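Local coordinates for protein urea carboxylase (Thermus thermophilus, PDB 3OEP) that is of unknown function but resembles a fused KipI-KipA pair with cyclophilin-like parts, and may have hydrolase activity and bind ATP, at residues A[27-32]-A[239-244]; A[101-106]-A[131-136]; A[105-110]-A[150-155]; A[245-250]-A[344-349]; A[402-407]-A[467-472]. All coordinates share one frame; numbering follows the deposited sequence.

Interaction 1 (A[27-32]-A[239-244])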
# COMPACT_ATOMS: atom_id res chain seq x y z
N ALA A 27 21.08 -8.35 0.33
CA ALA A 27 22.25 -7.71 0.94
C ALA A 27 21.90 -6.33 1.52
O ALA A 27 22.35 -5.97 2.61
CB ALA A 27 23.39 -7.60 -0.06
N LEU A 28 21.09 -5.56 0.78
CA LEU A 28 20.64 -4.25 1.25
C LEU A 28 19.72 -4.37 2.46
O LEU A 28 19.87 -3.62 3.42
CB LEU A 28 19.91 -3.48 0.15
CG LEU A 28 20.78 -2.90 -0.97
CD1 LEU A 28 19.90 -2.44 -2.13
CD2 LEU A 28 21.64 -1.75 -0.45
N LEU A 29 18.78 -5.31 2.41
CA LEU A 29 17.78 -5.46 3.48
C LEU A 29 18.41 -6.00 4.77
O LEU A 29 17.93 -5.73 5.88
CB LEU A 29 16.61 -6.34 3.01
CG LEU A 29 15.77 -5.72 1.89
CD1 LEU A 29 14.92 -6.75 1.17
CD2 LEU A 29 14.90 -4.58 2.44
N ARG A 30 19.51 -6.73 4.62
CA ARG A 30 20.31 -7.23 5.75
C ARG A 30 20.98 -6.09 6.51
O ARG A 30 21.09 -6.14 7.74
CB ARG A 30 21.37 -8.19 5.20
CG ARG A 30 22.09 -9.06 6.21
CD ARG A 30 23.02 -10.01 5.46
NE ARG A 30 22.25 -10.93 4.62
CZ ARG A 30 22.55 -11.28 3.36
NH1 ARG A 30 23.62 -10.81 2.73
NH2 ARG A 30 21.74 -12.12 2.72
N ALA A 31 21.41 -5.06 5.79
CA ALA A 31 22.14 -3.93 6.36
C ALA A 31 21.79 -2.65 5.61
O ALA A 31 22.62 -2.11 4.87
CB ALA A 31 23.64 -4.20 6.30
N PRO A 32 20.55 -2.15 5.79
CA PRO A 32 20.08 -1.03 4.99
C PRO A 32 20.80 0.27 5.33
O PRO A 32 20.85 0.64 6.50
CB PRO A 32 18.59 -0.94 5.34
CG PRO A 32 18.47 -1.58 6.67
CD PRO A 32 19.51 -2.66 6.70
N ARG A 239 5.47 2.61 6.82
CA ARG A 239 6.18 1.36 6.98
C ARG A 239 7.20 1.26 5.85
O ARG A 239 6.84 1.34 4.68
CB ARG A 239 5.22 0.17 6.92
CG ARG A 239 5.90 -1.17 7.17
CD ARG A 239 4.90 -2.29 7.47
NE ARG A 239 4.25 -2.12 8.78
CZ ARG A 239 3.03 -1.63 9.00
NH1 ARG A 239 2.22 -1.26 8.00
NH2 ARG A 239 2.60 -1.52 10.25
N PHE A 240 8.46 1.11 6.23
CA PHE A 240 9.56 1.08 5.28
C PHE A 240 10.20 -0.30 5.19
O PHE A 240 10.07 -1.12 6.09
CB PHE A 240 10.59 2.14 5.67
CG PHE A 240 10.04 3.52 5.65
CD1 PHE A 240 9.48 4.08 6.79
CD2 PHE A 240 10.04 4.25 4.48
CE1 PHE A 240 8.96 5.37 6.76
CE2 PHE A 240 9.51 5.53 4.44
CZ PHE A 240 8.97 6.09 5.58
N LEU A 241 10.87 -0.54 4.06
CA LEU A 241 11.64 -1.77 3.82
C LEU A 241 10.75 -3.02 3.86
O LEU A 241 11.21 -4.11 4.20
CB LEU A 241 12.81 -1.89 4.81
CG LEU A 241 13.80 -0.72 4.77
CD1 LEU A 241 14.75 -0.78 5.96
CD2 LEU A 241 14.58 -0.70 3.47
N GLY A 242 9.48 -2.86 3.50
CA GLY A 242 8.52 -3.96 3.49
C GLY A 242 7.92 -4.30 2.13
O GLY A 242 7.12 -5.22 2.02
N GLY A 243 8.30 -3.55 1.10
CA GLY A 243 7.75 -3.76 -0.24
C GLY A 243 8.01 -5.14 -0.81
O GLY A 243 7.21 -5.67 -1.58
N HIS A 244 9.14 -5.73 -0.44
CA HIS A 244 9.50 -7.07 -0.89
C HIS A 244 8.55 -8.16 -0.35
O HIS A 244 8.57 -9.30 -0.83
CB HIS A 244 10.96 -7.40 -0.53
CG HIS A 244 11.20 -7.61 0.93
ND1 HIS A 244 11.20 -6.58 1.85
CD2 HIS A 244 11.46 -8.73 1.64
CE1 HIS A 244 11.45 -7.06 3.05
NE2 HIS A 244 11.61 -8.37 2.95
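Leu29 and His244 meet in a CH-pi contact where the last turn of helix 15-30, in the region of carboxyltransferase subdomains C and D, comes up against the loop between strand 233-235 and helix 255-264. From CB, which heads for that loop, the Leu29 chain bends with CG opposite its own carbonyl carbon (chi1 -66°), and the fork at CG sends its two methyls to different partners. CD1 hangs over the centre of the His244 imidazole, 3.8 Å from the centroid and only 9° off the ring normal. CD2 turns instead to Leu241, lying 4.0 Å from its CD2, where the two leucine side chains run alongside each other, pointing opposite ways. Replacing His244 by an alanine would remove the flat surface under Leu29 CD1 and would probably open a gap there, leaving that methyl freer to turn. Strand 36-42 backs the loop side: Leu241 packs on Leu36, His244 on Pro41, and Gly243 N bonds to Asp38 OD1. This is a surface contact, and beyond the helix end Pro32 extends it, its ring meeting the other branch of Leu241. There Pro32 CG and Leu241 CD1 are 3.9 Å apart.

Interaction 2 (A[101-106]-A[131-136])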
# COMPACT_ATOMS: atom_id res chain seq x y z
N GLU A 101 -7.27 -35.15 -13.97
CA GLU A 101 -6.09 -35.68 -13.31
C GLU A 101 -4.79 -35.21 -13.97
O GLU A 101 -3.79 -35.02 -13.29
CB GLU A 101 -6.15 -37.21 -13.23
CG GLU A 101 -7.25 -37.72 -12.29
CD GLU A 101 -7.06 -37.30 -10.84
OE1 GLU A 101 -5.94 -37.44 -10.31
OE2 GLU A 101 -8.04 -36.83 -10.22
N ALA A 102 -4.82 -35.03 -15.29
CA ALA A 102 -3.64 -34.55 -16.01
C ALA A 102 -3.30 -33.12 -15.59
O ALA A 102 -2.13 -32.79 -15.43
CB ALA A 102 -3.86 -34.63 -17.52
N VAL A 103 -4.33 -32.28 -15.43
CA VAL A 103 -4.12 -30.92 -14.92
C VAL A 103 -3.46 -30.93 -13.54
O VAL A 103 -2.48 -30.23 -13.30
CB VAL A 103 -5.43 -30.11 -14.85
CG1 VAL A 103 -5.21 -28.80 -14.08
CG2 VAL A 103 -5.96 -29.84 -16.24
N LYS A 104 -4.01 -31.73 -12.63
CA LYS A 104 -3.45 -31.84 -11.29
C LYS A 104 -2.00 -32.29 -11.31
O LYS A 104 -1.15 -31.74 -10.60
CB LYS A 104 -4.25 -32.83 -10.45
CG LYS A 104 -5.68 -32.44 -10.16
CD LYS A 104 -6.27 -33.51 -9.24
CE LYS A 104 -7.76 -33.59 -9.27
NZ LYS A 104 -8.16 -34.75 -8.43
N ALA A 105 -1.71 -33.31 -12.11
CA ALA A 105 -0.35 -33.84 -12.19
C ALA A 105 0.63 -32.81 -12.76
O ALA A 105 1.74 -32.64 -12.23
CB ALA A 105 -0.33 -35.12 -13.02
N LEU A 106 0.23 -32.12 -13.82
CA LEU A 106 1.06 -31.06 -14.41
C LEU A 106 1.33 -29.95 -13.40
O LEU A 106 2.46 -29.46 -13.31
CB LEU A 106 0.40 -30.48 -15.67
CG LEU A 106 0.52 -31.33 -16.94
CD1 LEU A 106 -0.47 -30.86 -18.00
CD2 LEU A 106 1.94 -31.32 -17.50
N PRO A 131 4.53 -26.24 -19.84
CA PRO A 131 3.94 -25.74 -21.08
C PRO A 131 2.49 -26.18 -21.34
O PRO A 131 1.66 -25.35 -21.73
CB PRO A 131 4.87 -26.30 -22.16
CG PRO A 131 6.20 -26.34 -21.48
CD PRO A 131 5.91 -26.73 -20.06
N ALA A 132 2.19 -27.45 -21.11
CA ALA A 132 0.85 -27.99 -21.36
C ALA A 132 -0.24 -27.38 -20.48
O ALA A 132 -1.42 -27.48 -20.82
CB ALA A 132 0.85 -29.52 -21.20
N LEU A 133 0.14 -26.76 -19.37
CA LEU A 133 -0.82 -26.17 -18.43
C LEU A 133 -0.92 -24.64 -18.56
O LEU A 133 -1.64 -23.99 -17.80
CB LEU A 133 -0.46 -26.57 -16.99
CG LEU A 133 -1.38 -26.16 -15.85
CD1 LEU A 133 -2.85 -26.51 -16.13
CD2 LEU A 133 -0.91 -26.79 -14.53
N ARG A 134 -0.23 -24.06 -19.54
CA ARG A 134 -0.24 -22.61 -19.70
C ARG A 134 -1.48 -22.12 -20.44
O ARG A 134 -1.74 -22.51 -21.58
CB ARG A 134 1.02 -22.15 -20.44
CG ARG A 134 2.27 -22.45 -19.65
CD ARG A 134 3.52 -21.95 -20.32
NE ARG A 134 4.70 -22.50 -19.66
CZ ARG A 134 5.95 -22.37 -20.10
NH1 ARG A 134 6.21 -21.70 -21.22
NH2 ARG A 134 6.94 -22.93 -19.40
N LEU A 135 -2.26 -21.27 -19.78
CA LEU A 135 -3.39 -20.64 -20.45
C LEU A 135 -3.64 -19.24 -19.90
O LEU A 135 -3.30 -18.95 -18.75
CB LEU A 135 -4.65 -21.51 -20.36
CG LEU A 135 -5.58 -21.36 -19.18
CD1 LEU A 135 -6.86 -22.20 -19.37
CD2 LEU A 135 -4.85 -21.76 -17.90
N PRO A 136 -4.23 -18.37 -20.73
CA PRO A 136 -4.39 -16.98 -20.33
C PRO A 136 -5.34 -16.79 -19.15
O PRO A 136 -6.21 -17.63 -18.90
CB PRO A 136 -4.97 -16.31 -21.59
CG PRO A 136 -4.67 -17.21 -22.70
CD PRO A 136 -4.65 -18.59 -22.13
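Leu133 reaches against the flank of helix 100-108, its side chain crossing that of Val103 at about a right angle. Its two methyls do different work. CD1 meets Val103 CG1 at 3.9 Å, while CD2 rests against the helix backbone, 4.0 Å from Leu106 C, with Leu106 CB close beside it at 4.1 Å. Leu133 has CG anti to its own N (chi1 -176°), and this extension carries the fork to the helix. Leu106 is set the other way, with CG anti to its carbonyl carbon, and its CD1 touches Ala132 CB at 3.7 Å. The contact is apolar packing between a helix and the short 3-10 segment 131-133 within the carboxyltransferase subdomain C and D region, which belongs to the cyclophilin-like clan. Helix 89-96 supplies more of the lining: Val92 and Leu96 pack on Leu133, and Leu89 and Ala93 on Val103. Lys104 points away from the 3-10 segment and pairs along its own helix with Glu101, NZ lying 2.7 Å from OE2. It approaches that oxygen on the syn side, 30° out of the carboxylate plane, and Glu199 gives the same ammonium a second salt bridge.

Interaction 3 (A[105-110]-A[150-155])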
# COMPACT_ATOMS: atom_id res chain seq x y z
N ALA A 105 -1.71 -33.31 -12.11
CA ALA A 105 -0.35 -33.84 -12.19
C ALA A 105 0.63 -32.81 -12.76
O ALA A 105 1.74 -32.64 -12.23
CB ALA A 105 -0.33 -35.12 -13.02
N LEU A 106 0.23 -32.12 -13.82
CA LEU A 106 1.06 -31.06 -14.41
C LEU A 106 1.33 -29.95 -13.40
O LEU A 106 2.46 -29.46 -13.31
CB LEU A 106 0.40 -30.48 -15.67
CG LEU A 106 0.52 -31.33 -16.94
CD1 LEU A 106 -0.47 -30.86 -18.00
CD2 LEU A 106 1.94 -31.32 -17.50
N HIS A 107 0.32 -29.56 -12.64
CA HIS A 107 0.51 -28.50 -11.66
C HIS A 107 1.53 -28.87 -10.58
O HIS A 107 2.31 -28.03 -10.15
CB HIS A 107 -0.81 -28.08 -11.00
CG HIS A 107 -0.67 -26.84 -10.18
ND1 HIS A 107 -0.67 -26.84 -8.80
CD2 HIS A 107 -0.43 -25.56 -10.55
CE1 HIS A 107 -0.48 -25.61 -8.36
NE2 HIS A 107 -0.33 -24.81 -9.40
N GLN A 108 1.53 -30.14 -10.16
CA GLN A 108 2.45 -30.61 -9.12
C GLN A 108 3.85 -30.92 -9.63
O GLN A 108 4.76 -31.09 -8.83
CB GLN A 108 1.91 -31.87 -8.47
CG GLN A 108 0.63 -31.66 -7.70
CD GLN A 108 -0.01 -32.97 -7.31
OE1 GLN A 108 0.39 -33.61 -6.34
NE2 GLN A 108 -1.02 -33.37 -8.07
N LYS A 109 4.03 -31.03 -10.94
CA LYS A 109 5.31 -31.50 -11.50
C LYS A 109 6.53 -30.61 -11.22
O LYS A 109 7.56 -31.12 -10.78
CB LYS A 109 5.17 -31.80 -13.00
CG LYS A 109 6.35 -32.54 -13.60
CD LYS A 109 6.04 -33.01 -15.01
CE LYS A 109 7.21 -33.77 -15.63
NZ LYS A 109 8.30 -32.86 -16.09
N PRO A 110 6.45 -29.29 -11.48
CA PRO A 110 7.66 -28.49 -11.34
C PRO A 110 8.15 -28.27 -9.92
O PRO A 110 7.36 -28.33 -8.97
CB PRO A 110 7.26 -27.13 -11.94
CG PRO A 110 6.05 -27.37 -12.73
CD PRO A 110 5.34 -28.50 -12.03
N VAL A 150 -5.50 -21.37 -5.12
CA VAL A 150 -4.32 -21.68 -5.92
C VAL A 150 -4.71 -21.55 -7.39
O VAL A 150 -5.70 -22.16 -7.84
CB VAL A 150 -3.82 -23.11 -5.63
CG1 VAL A 150 -2.71 -23.51 -6.60
CG2 VAL A 150 -3.35 -23.23 -4.17
N ALA A 151 -3.94 -20.78 -8.15
CA ALA A 151 -4.37 -20.34 -9.48
C ALA A 151 -3.24 -20.31 -10.49
O ALA A 151 -2.06 -20.23 -10.11
CB ALA A 151 -5.02 -18.97 -9.38
N VAL A 152 -3.59 -20.38 -11.77
CA VAL A 152 -2.60 -20.30 -12.84
C VAL A 152 -2.98 -19.29 -13.91
O VAL A 152 -4.16 -19.08 -14.22
CB VAL A 152 -2.33 -21.67 -13.52
CG1 VAL A 152 -1.77 -22.68 -12.52
CG2 VAL A 152 -3.60 -22.23 -14.19
N ALA A 153 -1.96 -18.66 -14.48
CA ALA A 153 -2.13 -17.82 -15.65
C ALA A 153 -0.81 -17.82 -16.40
O ALA A 153 0.22 -17.42 -15.85
CB ALA A 153 -2.53 -16.42 -15.26
N GLY A 154 -0.85 -18.30 -17.64
CA GLY A 154 0.34 -18.46 -18.45
C GLY A 154 1.40 -19.29 -17.73
O GLY A 154 1.10 -20.36 -17.19
N VAL A 155 2.63 -18.79 -17.72
CA VAL A 155 3.76 -19.49 -17.10
C VAL A 155 3.78 -19.40 -15.57
O VAL A 155 4.66 -19.99 -14.92
CB VAL A 155 5.10 -18.96 -17.69
CG1 VAL A 155 5.42 -17.58 -17.14
CG2 VAL A 155 6.25 -19.94 -17.43
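The imidazole of His107 is the one flat group to bear on Val150 and Val152, and both valines touch it obliquely. Each offers its CG1 methyl. Val150 CG1 comes to 3.5 Å from His107 CE1, and Val152 CG1 to 3.7 Å from His107 CD2; both methyls lie on the same side of the ring plane, and NE2, between those carbons, is near each. The ring of Phe197 also meets the imidazole, the two planes at about 45°. The polar atoms of the ring find partners elsewhere: ND1 is hydrogen-bonded to Tyr84 OH and NE2 to Thr157 OG1, and these two bonds should fix the rotation of the ring in buried surroundings. His107 reaches the strand with CG anti to its main-chain nitrogen (chi1 -170°). Along the strand Val150 and Val152 point toward the helix, while Ala151 between them points the other way. With a leucine in place of His107, Tyr84 OH and Thr157 OG1 would probably lose their ring-nitrogen partners in a buried spot. Here helix 100-108 packs over one side of the seven-stranded sheet of the cyclophilin-like carboxyltransferase subdomain C and D region. Strand 149-153 runs between strands 169-174 and 156-159; Leu171 of the former touches both His107 and Val152, and Phe197 of strand 194-199 packs on Val150.

Interaction 4 (A[245-250]-A[344-349])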
# COMPACT_ATOMS: atom_id res chain seq x y z
N LEU A 245 7.73 -7.79 0.63
CA LEU A 245 6.72 -8.69 1.20
C LEU A 245 5.31 -8.32 0.78
O LEU A 245 4.36 -9.00 1.17
CB LEU A 245 6.81 -8.66 2.72
CG LEU A 245 8.16 -9.03 3.33
CD1 LEU A 245 8.16 -8.68 4.82
CD2 LEU A 245 8.47 -10.50 3.09
N GLY A 246 5.15 -7.23 0.03
CA GLY A 246 3.83 -6.74 -0.34
C GLY A 246 3.24 -5.71 0.60
O GLY A 246 2.07 -5.38 0.48
N LEU A 247 4.04 -5.20 1.54
CA LEU A 247 3.55 -4.25 2.53
C LEU A 247 3.67 -2.83 2.01
O LEU A 247 4.76 -2.39 1.63
CB LEU A 247 4.32 -4.42 3.84
CG LEU A 247 4.12 -5.77 4.53
CD1 LEU A 247 5.15 -5.95 5.64
CD2 LEU A 247 2.70 -5.91 5.05
N ALA A 248 2.55 -2.13 1.98
CA ALA A 248 2.49 -0.76 1.46
C ALA A 248 3.23 0.21 2.37
O ALA A 248 3.43 -0.06 3.55
CB ALA A 248 1.04 -0.32 1.29
N ARG A 249 3.62 1.36 1.80
CA ARG A 249 4.24 2.43 2.57
C ARG A 249 3.28 2.92 3.66
O ARG A 249 3.69 3.13 4.81
CB ARG A 249 4.58 3.60 1.64
CG ARG A 249 5.13 4.84 2.32
CD ARG A 249 6.35 4.55 3.17
NE ARG A 249 7.23 3.58 2.53
CZ ARG A 249 7.97 3.82 1.45
NH1 ARG A 249 7.97 5.01 0.86
NH2 ARG A 249 8.72 2.84 0.95
N SER A 250 2.02 3.09 3.29
CA SER A 250 1.01 3.63 4.20
C SER A 250 1.48 4.99 4.74
O SER A 250 2.12 5.75 4.02
CB SER A 250 0.70 2.61 5.31
OG SER A 250 -0.39 3.03 6.12
N PRO A 344 3.86 -1.39 17.24
CA PRO A 344 4.34 -1.48 15.86
C PRO A 344 4.24 -2.89 15.28
O PRO A 344 4.23 -3.88 16.01
CB PRO A 344 5.81 -1.09 15.99
CG PRO A 344 6.19 -1.61 17.35
CD PRO A 344 4.97 -1.34 18.21
N PHE A 345 4.17 -2.96 13.95
CA PHE A 345 4.33 -4.20 13.21
C PHE A 345 5.36 -3.94 12.12
O PHE A 345 5.17 -3.07 11.28
CB PHE A 345 3.00 -4.65 12.60
CG PHE A 345 3.11 -5.87 11.73
CD1 PHE A 345 3.14 -7.14 12.28
CD2 PHE A 345 3.20 -5.74 10.35
CE1 PHE A 345 3.24 -8.27 11.47
CE2 PHE A 345 3.30 -6.86 9.53
CZ PHE A 345 3.33 -8.13 10.10
N LEU A 346 6.46 -4.70 12.16
CA LEU A 346 7.59 -4.53 11.26
C LEU A 346 8.02 -3.07 11.11
O LEU A 346 8.15 -2.54 10.01
CB LEU A 346 7.30 -5.18 9.90
CG LEU A 346 7.05 -6.70 9.95
CD1 LEU A 346 6.70 -7.25 8.57
CD2 LEU A 346 8.25 -7.45 10.52
N GLY A 347 8.23 -2.42 12.26
CA GLY A 347 8.83 -1.09 12.32
C GLY A 347 7.86 0.09 12.30
O GLY A 347 8.29 1.24 12.46
N SER A 348 6.57 -0.18 12.11
CA SER A 348 5.60 0.90 11.95
C SER A 348 4.27 0.61 12.62
O SER A 348 3.81 -0.53 12.67
CB SER A 348 5.39 1.17 10.46
OG SER A 348 4.34 2.09 10.23
N ALA A 349 3.64 1.68 13.12
CA ALA A 349 2.29 1.62 13.67
C ALA A 349 1.22 1.91 12.61
O ALA A 349 0.02 1.93 12.94
CB ALA A 349 2.16 2.62 14.82
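Leu247 and Leu346 meet methyl to methyl, CD1 to CD1 at 3.6 Å, their side chains crossing at about a right angle. Both adopt the same conformation, with CG opposite the carbonyl carbon (chi1 -64° in Leu247, -61° in Leu346) and an extended second torsion, which throws a methyl forward from each. Leu245 repeats this shape two residues before Leu247, and its CD1 comes to 4.3 Å from Leu346 CD1, so one methyl of Leu346 serves both leucines. Leu346 owes its position to a type I' beta turn from Phe345 to Ser348, its ends joined by Phe345 N bonding to Ser348 O at 2.8 Å, while the turn's own bond, Ser348 N to Phe345 O, is weak. Gly347, third in that turn, has backbone angles at which a CB would run into the carbonyl oxygen before it. Loop meets loop here, within the carboxyltransferase subdomain A and B region. Phe345, with CG anti to its own N, brings CE2 obliquely to 4.4 Å from Leu247 CD1. One face of this ring carries Leu346 CG, offset toward the rim. Beyond the turn Ser348 OG bonds to Asp236 OD1, and Ala349 N to the other oxygen of that carboxylate.

Interaction 5 (A[402-407]-A[467-472])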
# COMPACT_ATOMS: atom_id res chain seq x y z
N GLY A 402 6.50 8.71 -25.48
CA GLY A 402 6.28 10.10 -25.81
C GLY A 402 4.81 10.44 -26.03
O GLY A 402 4.32 11.46 -25.56
N GLU A 403 4.11 9.57 -26.75
CA GLU A 403 2.69 9.81 -27.04
C GLU A 403 1.81 9.78 -25.79
O GLU A 403 0.81 10.50 -25.71
CB GLU A 403 2.16 8.84 -28.10
CG GLU A 403 2.72 9.09 -29.50
CD GLU A 403 2.48 10.52 -29.99
OE1 GLU A 403 1.39 11.07 -29.76
OE2 GLU A 403 3.41 11.09 -30.61
N ALA A 404 2.18 8.95 -24.82
CA ALA A 404 1.48 8.92 -23.54
C ALA A 404 1.73 10.21 -22.77
O ALA A 404 0.80 10.80 -22.23
CB ALA A 404 1.92 7.71 -22.72
N PHE A 405 2.99 10.65 -22.72
CA PHE A 405 3.34 11.88 -22.01
C PHE A 405 2.62 13.07 -22.64
O PHE A 405 2.09 13.94 -21.94
CB PHE A 405 4.87 12.08 -22.04
CG PHE A 405 5.37 13.04 -21.00
CD1 PHE A 405 5.59 14.38 -21.32
CD2 PHE A 405 5.66 12.61 -19.71
CE1 PHE A 405 6.06 15.27 -20.37
CE2 PHE A 405 6.13 13.50 -18.75
CZ PHE A 405 6.34 14.83 -19.08
N ARG A 406 2.59 13.10 -23.97
CA ARG A 406 1.93 14.15 -24.73
C ARG A 406 0.43 14.17 -24.42
O ARG A 406 -0.14 15.23 -24.15
CB ARG A 406 2.15 13.93 -26.22
CG ARG A 406 1.74 15.07 -27.10
CD ARG A 406 2.11 14.79 -28.54
NE ARG A 406 1.51 15.75 -29.45
CZ ARG A 406 1.96 16.99 -29.68
NH1 ARG A 406 1.30 17.77 -30.53
NH2 ARG A 406 3.06 17.44 -29.09
N ALA A 407 -0.20 13.00 -24.43
CA ALA A 407 -1.64 12.86 -24.12
C ALA A 407 -1.97 13.35 -22.71
O ALA A 407 -2.98 14.05 -22.50
CB ALA A 407 -2.07 11.41 -24.27
N ALA A 467 1.37 -0.41 -17.30
CA ALA A 467 2.41 0.55 -17.63
C ALA A 467 2.30 1.82 -16.80
O ALA A 467 1.20 2.29 -16.50
CB ALA A 467 2.34 0.91 -19.11
N LYS A 468 3.47 2.34 -16.42
CA LYS A 468 3.57 3.65 -15.79
C LYS A 468 4.40 4.55 -16.70
O LYS A 468 5.63 4.59 -16.58
CB LYS A 468 4.20 3.52 -14.40
CG LYS A 468 3.28 2.92 -13.33
CD LYS A 468 3.31 1.39 -13.33
CE LYS A 468 2.28 0.79 -12.36
NZ LYS A 468 2.03 -0.70 -12.52
N PRO A 469 3.75 5.26 -17.64
CA PRO A 469 4.53 6.11 -18.56
C PRO A 469 5.06 7.38 -17.91
O PRO A 469 5.99 8.00 -18.43
CB PRO A 469 3.54 6.44 -19.68
CG PRO A 469 2.19 6.27 -19.06
CD PRO A 469 2.34 5.13 -18.09
N ALA A 470 4.46 7.78 -16.79
CA ALA A 470 4.84 8.98 -16.09
C ALA A 470 4.73 8.80 -14.58
O ALA A 470 4.13 7.82 -14.11
CB ALA A 470 3.97 10.15 -16.54
N LEU A 471 5.34 9.73 -13.86
CA LEU A 471 5.27 9.82 -12.41
C LEU A 471 4.90 11.24 -12.04
O LEU A 471 5.44 12.19 -12.61
CB LEU A 471 6.64 9.52 -11.78
CG LEU A 471 7.43 8.30 -12.23
CD1 LEU A 471 8.82 8.31 -11.59
CD2 LEU A 471 6.68 7.04 -11.88
N VAL A 472 4.01 11.41 -11.07
CA VAL A 472 3.79 12.72 -10.48
C VAL A 472 4.99 13.08 -9.60
O VAL A 472 5.45 12.26 -8.78
CB VAL A 472 2.50 12.78 -9.65
CG1 VAL A 472 2.38 14.13 -8.93
CG2 VAL A 472 1.29 12.55 -10.56
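Helix 402-408 lies against a strand of the seven-stranded sheet in the carboxyltransferase subdomain A and B region, of the cyclophilin-like clan, and two successive helix residues lie alongside two successive residues of strand 467-472. Ala404 sits opposite Pro469, with their CA atoms 6.5 Å apart, and Phe405 opposite Ala470. The small side chains allow this close approach. Ala404 points its CB toward the strand and touches the proline ring, 3.7 Å from Pro469 CB and 3.9 Å from Pro469 CG. The methyl thus spans the CB-CG edge of the pyrrolidine. Phe405 takes a looser hold. Its CG stands anti to the main-chain nitrogen (chi1 -162°), which brings the ring near Ala470. Its CD2 lies 4.4 Å from Ala470 CB, which approaches the ring obliquely. All the touching atoms are carbon, and the contact is plain apolar packing of helix on sheet. Other parts of the fold close round it: Val430 packs on Ala404, Val447 on Pro469, and Leu394 touches both Phe405 and Ala470. Strand 467-472 runs antiparallel to both of its neighbours, strands 390-396 and 444-447, with Ala470 bonded through its backbone to Val445; the helix itself lies in the connection that leaves strand 390-396 and leads on to strand 413-418.

Overall arrangement
Interactions 3 and 5 are the buried ones: each lays a helix on one of the two seven-stranded sheets, whose strands follow the same order. They differ in chemistry, since interaction 3 turns on an imidazole with polar partners while interaction 5 is all carbon. Interaction 2 uses the same helix as interaction 3, 100-108, but fastens it to a short 3-10 segment nearer the surface. Interaction 1 is a surface contact and interaction 4 a partly buried one; their centres are about 11 Å apart, and they are joined by polar links, Arg239 N to Arg249 O at 2.7 Å and Arg239 NE to Phe345 O at 2.8 Å. Interaction 5 touches none of the others.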